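Local coordinates for protein PKS (Streptomyces albus, PDB 4OQJ) that probably acts as a ketosynthase that condenses carrier-protein-bound acyl units during oxazolomycin polyketide assembly, at residues P33-P38 with W42-E47; G275-A280 with M387-T392; I339-L344 with I406-G411; S196-H201 with G439-H444; R576-L581 with A586-G591. All coordinates share one frame; numbering follows the deposited sequence.

Contact 1 of 5, residues P33-P38 with W42-E47; sequences PGAATP and WKVLSE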
# COMPACT_ATOMS: atom_id res chain seq x y z
N PRO A 33 19.38 4.13 -16.31
CA PRO A 33 20.15 4.56 -17.48
C PRO A 33 21.64 4.36 -17.28
O PRO A 33 22.17 4.73 -16.23
CB PRO A 33 19.81 6.05 -17.60
CG PRO A 33 18.46 6.17 -16.94
CD PRO A 33 18.51 5.20 -15.79
N GLY A 34 22.29 3.73 -18.25
CA GLY A 34 23.72 3.52 -18.20
C GLY A 34 24.17 2.40 -17.28
O GLY A 34 25.37 2.18 -17.12
N ALA A 35 23.23 1.67 -16.68
CA ALA A 35 23.60 0.64 -15.70
C ALA A 35 22.56 -0.42 -15.55
O ALA A 35 21.49 -0.16 -15.00
CB ALA A 35 23.86 1.28 -14.33
N ALA A 36 22.90 -1.64 -15.96
CA ALA A 36 21.97 -2.76 -15.89
C ALA A 36 22.14 -3.61 -14.63
O ALA A 36 21.43 -4.59 -14.44
CB ALA A 36 22.13 -3.64 -17.14
N THR A 37 23.11 -3.27 -13.79
CA THR A 37 23.36 -4.02 -12.56
C THR A 37 23.83 -3.07 -11.46
O THR A 37 24.22 -1.95 -11.73
CB THR A 37 24.44 -5.09 -12.74
OG1 THR A 37 25.69 -4.45 -13.03
CG2 THR A 37 24.07 -6.07 -13.86
N PRO A 38 23.82 -3.54 -10.21
CA PRO A 38 24.38 -2.71 -9.14
C PRO A 38 25.85 -2.38 -9.35
O PRO A 38 26.27 -1.26 -9.04
CB PRO A 38 24.18 -3.58 -7.89
CG PRO A 38 22.97 -4.40 -8.22
CD PRO A 38 23.08 -4.70 -9.69
N TRP A 42 27.38 1.31 -9.56
CA TRP A 42 28.42 1.83 -8.70
C TRP A 42 29.51 2.47 -9.53
O TRP A 42 30.15 3.42 -9.10
CB TRP A 42 29.01 0.73 -7.82
CG TRP A 42 30.13 1.26 -7.00
CD1 TRP A 42 31.43 0.87 -7.04
CD2 TRP A 42 30.04 2.30 -6.01
NE1 TRP A 42 32.16 1.60 -6.14
CE2 TRP A 42 31.34 2.48 -5.49
CE3 TRP A 42 28.99 3.08 -5.52
CZ2 TRP A 42 31.62 3.42 -4.50
CZ3 TRP A 42 29.27 4.01 -4.53
CH2 TRP A 42 30.58 4.18 -4.03
N LYS A 43 29.72 1.95 -10.74
CA LYS A 43 30.72 2.54 -11.62
C LYS A 43 30.28 3.91 -12.12
O LYS A 43 31.08 4.84 -12.14
CB LYS A 43 31.02 1.61 -12.80
CG LYS A 43 31.80 0.37 -12.40
N VAL A 44 29.01 4.05 -12.47
CA VAL A 44 28.46 5.35 -12.85
C VAL A 44 28.66 6.35 -11.72
O VAL A 44 29.04 7.49 -11.95
CB VAL A 44 26.94 5.26 -13.21
CG1 VAL A 44 26.29 6.65 -13.28
CG2 VAL A 44 26.75 4.53 -14.54
N LEU A 45 28.40 5.90 -10.49
CA LEU A 45 28.39 6.78 -9.32
C LEU A 45 29.80 7.19 -8.90
O LEU A 45 30.09 8.38 -8.72
CB LEU A 45 27.70 6.08 -8.15
CG LEU A 45 26.20 5.83 -8.30
CD1 LEU A 45 25.73 4.88 -7.21
CD2 LEU A 45 25.46 7.15 -8.23
N SER A 46 30.67 6.19 -8.74
CA SER A 46 32.04 6.43 -8.27
C SER A 46 32.88 7.15 -9.32
O SER A 46 33.83 7.86 -8.98
CB SER A 46 32.71 5.10 -7.89
OG SER A 46 32.73 4.19 -8.97
N GLU A 47 32.52 6.98 -10.60
CA GLU A 47 33.26 7.66 -11.68
C GLU A 47 32.64 9.02 -12.00
O GLU A 47 33.12 9.74 -12.85
CB GLU A 47 33.31 6.78 -12.94
CG GLU A 47 34.06 5.49 -12.72
CD GLU A 47 34.07 4.56 -13.94
OE1 GLU A 47 33.46 4.91 -14.98
OE2 GLU A 47 34.70 3.48 -13.84
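The indole of W42, a residue whose N bonds to P38 O in the first turn of helix 38-46, is covered on both faces. S46 CB lies over one indole face, 3.7 Å above the plane and offset toward the rim. The H390 ring stacks on the opposite face. The contact holds the N-terminal end of the helix. A loop follows strand 23-31 of the thiolase-type ketosynthase core and turns into helix 38-46. T37 holds the N-cap position and P38 opens the first turn.

P38 O accepts a hydrogen bond from W42 N at 2.8 Å. The N-H points well at the oxygen, with an angle of 154°. This is an ordinary helical bond spanning four residues. It brings W42 CB to 3.6 Å from P38 O. The indole itself extends the other way, because CG is anti to the backbone N (chi1 177°). It packs on L386 and M387 of helix 376-390.

S46 is held where it can cover the indole. Its OG and its backbone N both donate to W42 O, from opposite faces of that carbonyl. The S46 OG to W42 O bond is 2.7 Å long.

The second touching point is looser: a methyl against a backbone oxygen and an alanine CB. V44 directs its CB toward the loop, and its CG2 branch does the touching. This branch sits beside the backbone N, while CG1 is anti to it. A35 CB points back at the helix. N368 of helix 366-369 also touches V44. V44 CG2 lies 3.8 Å from G34 O and 4.4 Å from A35 CB.

Contact 2 of 5, residues G275-A280 with M387-T392; sequences GDTVHA and MLRHRT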
# COMPACT_ATOMS: atom_id res chain seq x y z
N GLY A 275 22.78 -16.16 8.10
CA GLY A 275 24.04 -16.03 7.40
C GLY A 275 23.97 -15.26 6.09
O GLY A 275 24.86 -15.41 5.25
N ASP A 276 22.92 -14.45 5.90
CA ASP A 276 22.77 -13.68 4.67
C ASP A 276 23.82 -12.57 4.54
O ASP A 276 24.39 -12.11 5.53
CB ASP A 276 21.38 -13.05 4.58
CG ASP A 276 20.26 -14.06 4.67
OD1 ASP A 276 20.43 -15.21 4.23
OD2 ASP A 276 19.19 -13.70 5.20
N THR A 277 24.08 -12.12 3.32
CA THR A 277 24.85 -10.90 3.11
C THR A 277 23.98 -9.69 3.46
O THR A 277 22.88 -9.54 2.93
CB THR A 277 25.35 -10.80 1.68
OG1 THR A 277 26.31 -11.84 1.44
CG2 THR A 277 26.02 -9.45 1.43
N VAL A 278 24.46 -8.84 4.37
CA VAL A 278 23.76 -7.59 4.69
C VAL A 278 24.45 -6.44 3.94
O VAL A 278 25.63 -6.17 4.14
CB VAL A 278 23.77 -7.33 6.22
CG1 VAL A 278 23.02 -6.04 6.56
CG2 VAL A 278 23.14 -8.51 6.95
N HIS A 279 23.73 -5.82 3.03
CA HIS A 279 24.27 -4.73 2.21
C HIS A 279 24.20 -3.39 2.96
O HIS A 279 25.04 -2.51 2.79
CB HIS A 279 23.53 -4.64 0.88
CG HIS A 279 23.77 -5.81 -0.02
ND1 HIS A 279 23.20 -7.04 0.20
CD2 HIS A 279 24.55 -5.94 -1.12
CE1 HIS A 279 23.60 -7.88 -0.74
NE2 HIS A 279 24.41 -7.23 -1.56
N ALA A 280 23.18 -3.27 3.80
CA ALA A 280 22.98 -2.06 4.60
C ALA A 280 21.85 -2.34 5.58
O ALA A 280 21.15 -3.35 5.43
CB ALA A 280 22.66 -0.87 3.72
N MSE A 387 27.11 3.30 -1.53
CA MSE A 387 28.07 4.19 -0.88
C MSE A 387 28.45 3.66 0.49
O MSE A 387 29.62 3.69 0.86
CB MSE A 387 27.48 5.61 -0.71
CG MSE A 387 27.31 6.38 -1.98
SE MSE A 387 26.24 8.00 -1.63
CE MSE A 387 27.44 8.91 -0.41
N LEU A 388 27.44 3.22 1.24
CA LEU A 388 27.62 2.73 2.61
C LEU A 388 28.40 1.42 2.63
O LEU A 388 29.27 1.23 3.47
CB LEU A 388 26.27 2.54 3.31
CG LEU A 388 25.55 3.80 3.81
CD1 LEU A 388 24.09 3.48 4.14
CD2 LEU A 388 26.26 4.34 5.04
N ARG A 389 28.05 0.52 1.72
CA ARG A 389 28.72 -0.77 1.65
C ARG A 389 30.18 -0.57 1.24
O ARG A 389 31.05 -1.27 1.73
CB ARG A 389 28.02 -1.72 0.66
CG ARG A 389 28.42 -3.17 0.90
CD ARG A 389 27.91 -4.19 -0.12
NE ARG A 389 28.25 -5.54 0.33
CZ ARG A 389 28.44 -6.60 -0.46
NH1 ARG A 389 28.31 -6.50 -1.78
NH2 ARG A 389 28.76 -7.78 0.08
N HIS A 390 30.44 0.39 0.36
CA HIS A 390 31.79 0.68 -0.09
C HIS A 390 32.54 1.67 0.82
O HIS A 390 33.71 1.94 0.60
CB HIS A 390 31.77 1.25 -1.52
CG HIS A 390 31.57 0.23 -2.59
ND1 HIS A 390 30.35 0.01 -3.19
CD2 HIS A 390 32.44 -0.63 -3.17
CE1 HIS A 390 30.47 -0.95 -4.09
NE2 HIS A 390 31.73 -1.36 -4.10
N ARG A 391 31.85 2.23 1.82
CA ARG A 391 32.41 3.29 2.68
C ARG A 391 33.10 4.36 1.83
O ARG A 391 34.24 4.78 2.08
CB ARG A 391 33.37 2.70 3.72
CG ARG A 391 32.64 2.05 4.90
CD ARG A 391 33.04 0.60 5.15
NE ARG A 391 34.24 0.49 5.99
CZ ARG A 391 34.25 0.24 7.31
NH1 ARG A 391 33.11 0.07 7.98
NH2 ARG A 391 35.40 0.16 7.96
N THR A 392 32.35 4.80 0.83
CA THR A 392 32.84 5.72 -0.17
C THR A 392 31.78 6.76 -0.53
O THR A 392 30.65 6.40 -0.90
CB THR A 392 33.27 4.95 -1.43
OG1 THR A 392 34.30 4.01 -1.08
CG2 THR A 392 33.76 5.90 -2.50
O HOH W 1 28.02 -6.41 3.06
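R389 passes across H279 at a slant and ends at T277. Its CB leaves the helix toward the loop and packs on the backbone, 3.7 Å from H279 O. That carbonyl oxygen is buried by the contact and has no polar partner in the model. CG continues past the same oxygen. CD then reaches the imidazole, 3.9 Å from H279 CD2. The chain is extended from CG to NE, which carries the guanidinium across to T277. R389 NE donates to a water at 2.9 Å. This water lies at the guanidinium edge, in its plane, and donates to V278 O at 2.6 Å. The loop and the helix are thus bridged through one water.

The contact joins two parts of the ketosynthase fold. Residues 275-280 link helix 268-274 to strand 280-289 of the central sheet. R389 sits in the last turn of helix 376-390, which ends in a Schellman motif with R391 as its C-prime residue.

Beyond CZ the two terminal nitrogens part. R389 NH1 stays near the imidazole, 3.9 Å from H279 CD2. This carbon lies over one guanidinium face, but the two planes are 49° apart, so the groups are not stacked flat. R389 NH2 meets the methyl of T277, with CG2 at 3.5 Å. The hydroxyl of T277 is engaged differently, bonding to R691 O.

Contact 3 of 5, residues I339-L344 with I406-G411; sequences IEVAAL and IDFAAG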
# COMPACT_ATOMS: atom_id res chain seq x y z
N ILE A 339 13.91 25.09 -0.74
CA ILE A 339 12.91 24.52 0.15
C ILE A 339 13.41 23.20 0.76
O ILE A 339 13.26 22.96 1.96
CB ILE A 339 11.55 24.31 -0.60
CG1 ILE A 339 10.84 25.68 -0.74
CG2 ILE A 339 10.66 23.30 0.10
CD1 ILE A 339 9.47 25.63 -1.34
N GLU A 340 14.03 22.35 -0.06
CA GLU A 340 14.45 21.05 0.46
C GLU A 340 15.51 21.24 1.56
O GLU A 340 15.48 20.57 2.59
CB GLU A 340 14.99 20.14 -0.65
CG GLU A 340 15.37 18.76 -0.10
CD GLU A 340 15.49 17.68 -1.16
OE1 GLU A 340 15.56 18.02 -2.36
OE2 GLU A 340 15.52 16.48 -0.77
N VAL A 341 16.43 22.16 1.34
CA VAL A 341 17.50 22.41 2.30
C VAL A 341 16.96 23.11 3.54
O VAL A 341 17.41 22.84 4.65
CB VAL A 341 18.62 23.22 1.66
CG1 VAL A 341 19.70 23.56 2.68
CG2 VAL A 341 19.22 22.43 0.48
N ALA A 342 16.01 24.02 3.36
CA ALA A 342 15.36 24.67 4.49
C ALA A 342 14.67 23.64 5.38
O ALA A 342 14.69 23.74 6.60
CB ALA A 342 14.37 25.72 4.02
N ALA A 343 14.05 22.65 4.75
CA ALA A 343 13.34 21.61 5.48
C ALA A 343 14.31 20.71 6.25
O ALA A 343 14.07 20.37 7.40
CB ALA A 343 12.48 20.78 4.53
N LEU A 344 15.40 20.32 5.59
CA LEU A 344 16.45 19.53 6.23
C LEU A 344 17.11 20.29 7.39
O LEU A 344 17.35 19.71 8.45
CB LEU A 344 17.51 19.15 5.21
CG LEU A 344 17.13 18.05 4.22
CD1 LEU A 344 18.15 18.03 3.09
CD2 LEU A 344 17.06 16.67 4.93
N ILE A 406 19.80 29.20 -1.44
CA ILE A 406 19.84 28.06 -0.51
C ILE A 406 20.61 28.46 0.74
O ILE A 406 21.76 28.91 0.66
CB ILE A 406 20.51 26.82 -1.11
CG1 ILE A 406 19.74 26.34 -2.35
CG2 ILE A 406 20.58 25.70 -0.08
CD1 ILE A 406 20.41 25.19 -3.10
N ASP A 407 19.99 28.27 1.90
CA ASP A 407 20.61 28.68 3.16
C ASP A 407 21.50 27.56 3.77
O ASP A 407 21.19 27.02 4.84
CB ASP A 407 19.53 29.10 4.15
CG ASP A 407 20.07 30.02 5.24
OD1 ASP A 407 21.30 30.20 5.33
OD2 ASP A 407 19.25 30.55 6.02
N PHE A 408 22.61 27.24 3.11
CA PHE A 408 23.51 26.20 3.60
C PHE A 408 24.08 26.58 4.97
O PHE A 408 24.21 25.73 5.86
CB PHE A 408 24.66 25.95 2.62
CG PHE A 408 24.27 25.15 1.39
CD1 PHE A 408 23.93 23.82 1.50
CD2 PHE A 408 24.24 25.74 0.14
CE1 PHE A 408 23.57 23.08 0.38
CE2 PHE A 408 23.88 25.01 -0.98
CZ PHE A 408 23.54 23.68 -0.86
N ALA A 409 24.41 27.85 5.14
CA ALA A 409 25.06 28.31 6.36
C ALA A 409 24.20 28.10 7.60
O ALA A 409 24.72 28.08 8.71
CB ALA A 409 25.43 29.78 6.23
N ALA A 410 22.90 27.95 7.42
CA ALA A 410 22.00 27.75 8.56
C ALA A 410 22.04 26.32 9.09
O ALA A 410 21.38 26.00 10.09
CB ALA A 410 20.57 28.11 8.16
N GLY A 411 22.79 25.45 8.43
CA GLY A 411 22.80 24.04 8.79
C GLY A 411 24.11 23.35 8.47
O GLY A 411 25.10 24.01 8.13
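V341 has chi1 of 176°, which sets CG1 opposite the backbone N and CG2 beside it. Its two methyls straddle a single methyl of I406. In I406, chi1 of -61° swings CG1 beside the backbone N and puts CG2 on the far side, against the valine. I406 CG2 is 3.6 Å from V341 CB, and V341 CG1 and CG2 are equally close. The two side chains cross at about a right angle.

The same I406 methyl also lies over one face of F408, 3.5 Å above the ring plane and offset toward the rim. It is therefore wedged between the valine and the phenyl ring. V341 CG2 meets the ring obliquely, 4.4 Å from F408 CE1.

D407 is the centre of an inverse gamma turn, which leads into the short 3-10 segment 408-410. This loop comes before strand 413-415, an outermost strand of the mixed sheet in this thiolase-type fold. V341 belongs to helix 336-348. L362 of strand 360-363 touches both V341 and F408. Polar bonds hold the loop too: N345 of the helix donates through ND2 to D407 O, and N349, just past its end, to A410 O.

Contact 4 of 5, residues S196-H201 with G439-H444; sequences SLVAVH and GGTNAH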
# COMPACT_ATOMS: atom_id res chain seq x y z
N SER A 196 8.64 4.63 -4.53
CA SER A 196 9.68 3.69 -4.13
C SER A 196 9.86 3.58 -2.64
O SER A 196 9.97 2.47 -2.11
CB SER A 196 11.05 4.09 -4.73
OG SER A 196 11.11 3.81 -6.11
N LEU A 197 10.01 4.72 -1.97
CA LEU A 197 10.26 4.70 -0.53
C LEU A 197 9.01 4.41 0.29
O LEU A 197 9.10 3.84 1.37
CB LEU A 197 10.89 6.01 -0.10
CG LEU A 197 12.23 6.36 -0.77
CD1 LEU A 197 12.85 7.58 -0.10
CD2 LEU A 197 13.21 5.17 -0.78
N VAL A 198 7.84 4.77 -0.22
CA VAL A 198 6.59 4.33 0.40
C VAL A 198 6.50 2.80 0.35
O VAL A 198 6.13 2.17 1.34
CB VAL A 198 5.36 4.98 -0.27
CG1 VAL A 198 4.06 4.43 0.30
CG2 VAL A 198 5.40 6.50 -0.09
N ALA A 199 6.87 2.18 -0.77
CA ALA A 199 6.84 0.73 -0.86
C ALA A 199 7.80 0.14 0.17
O ALA A 199 7.48 -0.83 0.86
CB ALA A 199 7.19 0.27 -2.26
N VAL A 200 8.98 0.76 0.28
CA VAL A 200 9.95 0.33 1.28
C VAL A 200 9.35 0.46 2.68
O VAL A 200 9.47 -0.43 3.52
CB VAL A 200 11.27 1.14 1.18
CG1 VAL A 200 12.16 0.92 2.40
CG2 VAL A 200 12.04 0.74 -0.08
N HIS A 201 8.70 1.59 2.94
CA HIS A 201 8.08 1.81 4.25
C HIS A 201 7.05 0.73 4.57
O HIS A 201 7.05 0.15 5.67
CB HIS A 201 7.43 3.18 4.29
CG HIS A 201 6.60 3.42 5.49
ND1 HIS A 201 7.14 3.81 6.70
CD2 HIS A 201 5.26 3.38 5.67
CE1 HIS A 201 6.16 4.00 7.57
NE2 HIS A 201 5.01 3.75 6.97
N GLY A 439 1.46 15.42 -5.32
CA GLY A 439 0.31 15.02 -4.52
C GLY A 439 0.64 15.05 -3.04
O GLY A 439 -0.25 14.88 -2.18
N GLY A 440 1.92 15.22 -2.74
CA GLY A 440 2.35 15.60 -1.40
C GLY A 440 2.64 14.48 -0.42
O GLY A 440 2.79 14.75 0.77
N THR A 441 2.73 13.23 -0.89
CA THR A 441 3.12 12.17 0.03
C THR A 441 4.64 12.11 0.06
O THR A 441 5.30 11.93 -0.97
CB THR A 441 2.50 10.82 -0.35
OG1 THR A 441 1.12 10.84 0.02
CG2 THR A 441 3.19 9.66 0.38
N ASN A 442 5.18 12.31 1.27
CA ASN A 442 6.61 12.39 1.52
C ASN A 442 7.13 11.17 2.23
O ASN A 442 6.44 10.62 3.06
CB ASN A 442 6.92 13.61 2.38
CG ASN A 442 6.32 14.88 1.82
OD1 ASN A 442 6.52 15.20 0.67
ND2 ASN A 442 5.56 15.61 2.66
N ALA A 443 8.36 10.78 1.93
CA ALA A 443 8.99 9.65 2.58
C ALA A 443 10.45 9.96 2.87
O ALA A 443 11.11 10.69 2.11
CB ALA A 443 8.88 8.42 1.72
N HIS A 444 10.96 9.43 3.98
CA HIS A 444 12.37 9.54 4.33
C HIS A 444 12.78 8.25 5.03
O HIS A 444 12.05 7.73 5.87
CB HIS A 444 12.63 10.75 5.21
CG HIS A 444 14.09 11.07 5.42
ND1 HIS A 444 14.83 11.81 4.52
CD2 HIS A 444 14.93 10.77 6.45
CE1 HIS A 444 16.06 11.96 4.99
NE2 HIS A 444 16.14 11.35 6.16
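L197 presses on A443 where helix and strand come nearest. L197 CB points toward the strand and stands 3.6 Å from A443 CB. Its CG lies beside the backbone N. This carries the branched end past the alanine, with L197 CD1 4.2 Å from A443 O.

V198 comes next and faces further back along the strand. CG1 is anti to the backbone N (chi1 175°), and CG2, beside that N, does the touching. V198 CG2 meets T441 CG2 at 3.9 Å, with the two side chains crossing at about a right angle. V198 CG2 also lies 4.4 Å from A443 CB. A443 CB therefore sits between both helix residues.

The methyl of T441 faces the helix, while its hydroxyl bonds both to S186 O of the second subunit and to N289 ND2 of its own chain. V187 of the second subunit packs on V198.

H201 lies one turn on from L197, and its ring makes no close contact with the strand. Both its nitrogens are hydrogen-bonded: ND1 to T285 OG1, and NE2 to D211 OD2 of the second subunit.

The axes of segments 196-201 and 441-444 pass 7.8 Å apart at 65°. This is the buried helix-on-sheet packing of the thiolase fold. As in related ketosynthases, strand 441-448 follows a glycine-rich turn, and helix 195-209 is a buried helix that itself contacts the second subunit.

Contact 5 of 5, residues R576-L581 with A586-G591; sequences RCAAEL and AELLRG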
# COMPACT_ATOMS: atom_id res chain seq x y z
N ARG A 576 25.58 -48.86 10.07
CA ARG A 576 24.37 -49.67 10.16
C ARG A 576 24.43 -50.85 9.20
O ARG A 576 23.93 -51.93 9.52
CB ARG A 576 23.14 -48.79 9.88
CG ARG A 576 22.97 -47.69 10.93
CD ARG A 576 21.68 -46.90 10.77
NE ARG A 576 21.64 -45.74 11.66
CZ ARG A 576 21.30 -45.79 12.95
NH1 ARG A 576 20.94 -46.94 13.53
NH2 ARG A 576 21.30 -44.67 13.67
N CYS A 577 25.05 -50.67 8.04
CA CYS A 577 25.22 -51.78 7.10
C CYS A 577 26.17 -52.84 7.67
O CYS A 577 25.95 -54.03 7.47
CB CYS A 577 25.77 -51.27 5.77
SG CYS A 577 26.08 -52.60 4.59
N ALA A 578 27.22 -52.41 8.36
CA ALA A 578 28.16 -53.36 8.95
C ALA A 578 27.49 -54.16 10.07
O ALA A 578 27.82 -55.33 10.29
CB ALA A 578 29.38 -52.62 9.49
N ALA A 579 26.55 -53.53 10.76
CA ALA A 579 25.77 -54.21 11.79
C ALA A 579 24.98 -55.37 11.19
O ALA A 579 25.00 -56.49 11.70
CB ALA A 579 24.83 -53.23 12.47
N GLU A 580 24.30 -55.09 10.08
CA GLU A 580 23.49 -56.10 9.40
C GLU A 580 24.33 -57.26 8.88
O GLU A 580 23.90 -58.40 8.90
CB GLU A 580 22.74 -55.46 8.22
CG GLU A 580 21.81 -54.31 8.60
CD GLU A 580 20.49 -54.78 9.17
OE1 GLU A 580 20.30 -56.00 9.34
OE2 GLU A 580 19.64 -53.91 9.44
N LEU A 581 25.54 -56.96 8.41
CA LEU A 581 26.40 -57.97 7.82
C LEU A 581 27.10 -58.81 8.87
O LEU A 581 27.67 -59.85 8.56
CB LEU A 581 27.45 -57.33 6.91
CG LEU A 581 26.95 -56.58 5.67
CD1 LEU A 581 28.14 -56.11 4.85
CD2 LEU A 581 25.99 -57.42 4.84
N ALA A 586 35.39 -51.29 11.06
CA ALA A 586 36.83 -51.17 10.84
C ALA A 586 37.35 -52.29 9.95
O ALA A 586 38.27 -52.09 9.15
CB ALA A 586 37.57 -51.16 12.16
N GLU A 587 36.77 -53.48 10.09
CA GLU A 587 37.15 -54.62 9.27
C GLU A 587 36.73 -54.40 7.82
O GLU A 587 37.53 -54.59 6.91
CB GLU A 587 36.52 -55.91 9.81
CG GLU A 587 37.47 -56.76 10.62
CD GLU A 587 36.78 -57.95 11.27
OE1 GLU A 587 36.16 -58.75 10.53
OE2 GLU A 587 36.85 -58.06 12.51
N LEU A 588 35.49 -54.00 7.61
CA LEU A 588 34.99 -53.77 6.25
C LEU A 588 35.72 -52.63 5.54
O LEU A 588 35.99 -52.71 4.34
CB LEU A 588 33.49 -53.49 6.28
CG LEU A 588 32.56 -54.67 6.53
CD1 LEU A 588 31.13 -54.19 6.77
CD2 LEU A 588 32.60 -55.63 5.37
N LEU A 589 36.05 -51.56 6.27
CA LEU A 589 36.74 -50.41 5.69
C LEU A 589 38.13 -50.76 5.19
O LEU A 589 38.68 -50.08 4.32
CB LEU A 589 36.86 -49.27 6.71
CG LEU A 589 35.62 -48.47 7.10
CD1 LEU A 589 36.01 -47.45 8.17
CD2 LEU A 589 34.98 -47.76 5.90
N ARG A 590 38.71 -51.80 5.78
CA ARG A 590 40.03 -52.29 5.41
C ARG A 590 39.94 -53.35 4.34
O ARG A 590 40.94 -53.71 3.73
CB ARG A 590 40.75 -52.88 6.63
CG ARG A 590 41.36 -51.85 7.57
CD ARG A 590 41.91 -52.47 8.87
NE ARG A 590 41.23 -53.70 9.27
CZ ARG A 590 40.92 -54.03 10.53
NH1 ARG A 590 41.21 -53.22 11.54
NH2 ARG A 590 40.30 -55.18 10.77
N GLY A 591 38.73 -53.84 4.11
CA GLY A 591 38.54 -55.05 3.32
C GLY A 591 38.62 -54.86 1.82
O GLY A 591 38.37 -53.77 1.29
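A578 and L588 are the closest pair of two short helical segments, with CA atoms 7.4 Å apart. The first segment lies near the end of helix 568-581. The chain turns within a few residues and starts helix 585-590 in a direction roughly perpendicular to the first. Two consecutive helices joined by a short turn thus form a helical corner, with helices 594-610 and 627-635 packed beside it. This is local packing between neighbours in sequence, far from the ketosynthase core.

One leucine branch makes the contact. L588 points its CB toward the first helix, and chi1 of -74° sets CG beside the backbone N. With chi2 near 170°, CD1 is carried forward onto the facing helix. L588 CD1 touches A578 CB at 3.6 Å. L588 CD1 also lies 3.8 Å from A578 CA, so the methyl sits against the backbone as well.

One turn later L581 closes on the same methyl from another side. L581 CD1 is 4.0 Å from L588 CD1, and the two leucines cross at about a right angle.

F574, earlier in the first helix, also touches L588; A628 of helix 627-635 touches L581. C577, next to A578, faces F598 and Y602.

All the close contacts between the segments are carbon against carbon. The two segments thus meet through shape and hydrophobic burial, without directional bonds.

Contacts 1 and 2 are continuous through W42, whose CE2 lies 3.5 Å from H390 ND1. W42 of contact 1 packs on the end of helix 376-390, which carries one side of contact 2, and the two centres are 16 Å apart. Contact 4 lies at the subunit interface. Its nearest atoms lie about 10 Å from contact 2 and about 12 Å from contact 1. Contact 3 comes within about 5 Å of contact 4 at the nearest atoms but does not touch it. These four contacts belong to the ketosynthase part. Contact 5 stands apart, its centre 51 Å from that of contact 2 and 79 Å from that of contact 3. The potassium-binding residues S292 and K294 belong to none of the five.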